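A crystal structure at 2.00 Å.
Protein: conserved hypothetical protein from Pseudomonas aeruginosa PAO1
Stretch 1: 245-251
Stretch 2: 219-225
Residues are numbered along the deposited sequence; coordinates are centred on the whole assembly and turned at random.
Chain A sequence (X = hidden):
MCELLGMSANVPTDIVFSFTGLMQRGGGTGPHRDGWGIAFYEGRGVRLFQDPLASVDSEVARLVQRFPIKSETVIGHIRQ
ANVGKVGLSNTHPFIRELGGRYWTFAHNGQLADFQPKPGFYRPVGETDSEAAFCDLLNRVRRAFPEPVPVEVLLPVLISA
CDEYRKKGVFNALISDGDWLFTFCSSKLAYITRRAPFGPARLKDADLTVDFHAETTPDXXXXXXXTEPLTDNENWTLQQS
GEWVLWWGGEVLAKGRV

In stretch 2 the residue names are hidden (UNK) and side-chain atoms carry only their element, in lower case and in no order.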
# COMPACT_ATOMS: atom_id res chain seq x y z
N LEU A 245 -7.46 -19.89 -13.17
CA LEU A 245 -6.30 -19.02 -13.24
C LEU A 245 -6.53 -18.13 -14.44
O LEU A 245 -6.73 -18.62 -15.56
CB LEU A 245 -4.99 -19.81 -13.39
CG LEU A 245 -3.73 -18.95 -13.22
CD1 LEU A 245 -3.73 -18.26 -11.86
CD2 LEU A 245 -2.49 -19.81 -13.38
N TRP A 246 -6.57 -16.84 -14.17
CA TRP A 246 -6.78 -15.83 -15.18
C TRP A 246 -5.47 -15.12 -15.47
O TRP A 246 -4.55 -15.16 -14.67
CB TRP A 246 -7.79 -14.79 -14.69
CG TRP A 246 -9.12 -15.36 -14.43
CD1 TRP A 246 -9.59 -15.83 -13.24
CD2 TRP A 246 -10.16 -15.55 -15.38
NE1 TRP A 246 -10.87 -16.31 -13.40
CE2 TRP A 246 -11.25 -16.15 -14.71
CE3 TRP A 246 -10.29 -15.28 -16.75
CZ2 TRP A 246 -12.45 -16.48 -15.35
CZ3 TRP A 246 -11.49 -15.61 -17.40
CH2 TRP A 246 -12.55 -16.20 -16.69
N TRP A 247 -5.42 -14.50 -16.64
CA TRP A 247 -4.27 -13.74 -17.08
C TRP A 247 -4.70 -13.18 -18.42
O TRP A 247 -5.08 -13.94 -19.33
CB TRP A 247 -3.03 -14.63 -17.23
CG TRP A 247 -1.74 -13.86 -17.35
CD1 TRP A 247 -1.61 -12.52 -17.53
CD2 TRP A 247 -0.41 -14.39 -17.27
NE1 TRP A 247 -0.28 -12.17 -17.57
CE2 TRP A 247 0.47 -13.30 -17.42
CE3 TRP A 247 0.11 -15.67 -17.10
CZ2 TRP A 247 1.86 -13.46 -17.39
CZ3 TRP A 247 1.49 -15.83 -17.07
CH2 TRP A 247 2.35 -14.73 -17.21
N GLY A 248 -4.68 -11.85 -18.54
CA GLY A 248 -5.10 -11.21 -19.77
C GLY A 248 -6.58 -11.40 -20.06
O GLY A 248 -7.01 -11.30 -21.21
N GLY A 249 -7.37 -11.63 -19.02
CA GLY A 249 -8.80 -11.83 -19.18
C GLY A 249 -9.15 -13.20 -19.72
O GLY A 249 -10.32 -13.53 -19.89
N GLU A 250 -8.13 -14.01 -20.01
CA GLU A 250 -8.35 -15.34 -20.53
C GLU A 250 -8.11 -16.40 -19.49
O GLU A 250 -7.32 -16.21 -18.57
CB GLU A 250 -7.43 -15.61 -21.73
CG GLU A 250 -7.71 -14.76 -22.97
CD GLU A 250 -9.02 -15.12 -23.67
OE1 GLU A 250 -9.77 -15.98 -23.17
OE2 GLU A 250 -9.28 -14.54 -24.74
N VAL A 251 -8.83 -17.51 -19.60
CA VAL A 251 -8.63 -18.62 -18.68
C VAL A 251 -7.34 -19.34 -19.14
O VAL A 251 -7.18 -19.67 -20.32
CB VAL A 251 -9.82 -19.63 -18.69
CG1 VAL A 251 -9.67 -20.63 -17.56
CG2 VAL A 251 -11.15 -18.91 -18.58
N UNK A 219 -9.76 -6.16 -27.12
CA UNK A 219 -9.93 -6.14 -25.67
C UNK A 219 -10.65 -7.37 -25.11
O UNK A 219 -11.59 -7.90 -25.71
o UNK A 219 -8.84 -3.62 -25.99
c UNK A 219 -10.70 -4.90 -25.23
o UNK A 219 -10.25 -2.66 -24.61
c UNK A 219 -9.87 -3.64 -25.29
N UNK A 220 -10.20 -7.81 -23.95
CA UNK A 220 -10.82 -8.93 -23.25
C UNK A 220 -10.71 -8.54 -21.77
O UNK A 220 -9.60 -8.31 -21.27
c UNK A 220 -10.11 -10.30 -23.50
c UNK A 220 -10.79 -11.41 -22.69
c UNK A 220 -10.11 -10.65 -24.97
N UNK A 221 -11.85 -8.38 -21.12
CA UNK A 221 -11.87 -8.02 -19.71
C UNK A 221 -12.84 -8.91 -18.94
O UNK A 221 -14.01 -9.04 -19.32
c UNK A 221 -13.27 -6.27 -18.50
c UNK A 221 -12.41 -5.78 -20.79
c UNK A 221 -12.14 -6.50 -19.48
N UNK A 222 -12.33 -9.52 -17.88
CA UNK A 222 -13.11 -10.42 -17.04
C UNK A 222 -13.31 -9.87 -15.65
O UNK A 222 -12.38 -9.37 -15.02
c UNK A 222 -12.42 -11.77 -16.91
c UNK A 222 -13.12 -12.66 -15.87
o UNK A 222 -12.44 -12.42 -18.18
N UNK A 223 -14.55 -9.93 -15.18
CA UNK A 223 -14.90 -9.45 -13.86
C UNK A 223 -15.28 -10.67 -13.03
O UNK A 223 -15.93 -11.59 -13.54
c UNK A 223 -16.09 -8.46 -13.91
c UNK A 223 -16.38 -7.91 -12.51
c UNK A 223 -15.79 -7.33 -14.89
N UNK A 224 -14.82 -10.70 -11.79
CA UNK A 224 -15.11 -11.80 -10.86
C UNK A 224 -15.73 -11.18 -9.61
O UNK A 224 -15.24 -10.18 -9.10
c UNK A 224 -14.14 -13.78 -9.65
c UNK A 224 -13.07 -12.98 -11.76
c UNK A 224 -11.60 -13.07 -11.58
c UNK A 224 -13.81 -12.56 -10.49
N UNK A 225 -16.85 -11.74 -9.16
CA UNK A 225 -17.54 -11.23 -7.98
C UNK A 225 -18.07 -12.40 -7.18
O UNK A 225 -18.03 -13.53 -7.66
c UNK A 225 -18.67 -10.31 -8.38

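Position 219 carries two side-chain carbons, the second bearing two oxygens: a short carboxylate. Its CA-to-CB bond points away from stretch 1 and nothing there lies within reach; both oxygens are hydrogen-bonded elsewhere in the structure. This is Asp219.

Position 220 opens the strand with three carbons, one carrying the other two, and its CB points toward stretch 1. One methyl lies 3.5 Å from Gly249 O, the other 4.0 Å from Glu250 OE2. A fork at CB with no polar atom and no further length makes it Val220, the methyls being CG1 and CG2 respectively.

Position 221 has the same three-carbon fork but points away, as strand alternation requires. It is Val221, and its CA sits 4.9 Å from Gly249 CA, the closest CA pair across the two stretches.

Position 222 turns back toward stretch 1. Its CB carries one carbon and one oxygen; the oxygen is 2.9 Å from Gly249 O, and the carbon lies over the six-membered ring of Trp246. A branched CB with a hydroxyl and a methyl is Thr222.

Position 223 is another three-carbon fork, which makes it Val223; it is out of reach of stretch 1.

Position 224 has four carbons, forked at the first, with one arm two carbons long. The tip of that arm comes within 3.8 Å of Trp246 NE1, and the residue is Ile224.

Position 225 has a single side-chain carbon, out of reach: Ala225.

The rule to read here is alternation against a hairpin. Val220, Thr222 and Ile224 form the working face of the strand. Stretch 1 meets it with a type I' turn from Trp247 to Glu250, closed by Trp247 N to Glu250 O at 3.2 Å and Glu250 N to Trp247 O at 3.1 Å. Both central residues are glycines with positive phi, which glycine accepts readily, but Gly249 also answers to packing: an ideal CB there would stand 2.7 Å from Val220 O, a clash. The bare backbone leaves room for the strand and offers its carbonyl to Thr222, whose OG1 donates a hydrogen bond to Gly249 O at 2.9 Å. Beside this polar pin lies the indole of Trp246, with two carbons over one face. Thr222 CG2 sits 3.7 Å from the six-membered ring centroid, nearly on its normal, and Ile224 CD1 is 4.1 Å from the five-membered ring centroid. Thr222 thus does double duty, its hydroxyl hydrogen-bonded to the turn while its methyl packs on the ring.

Stretch 2, residues 219-225: DVVTVIA
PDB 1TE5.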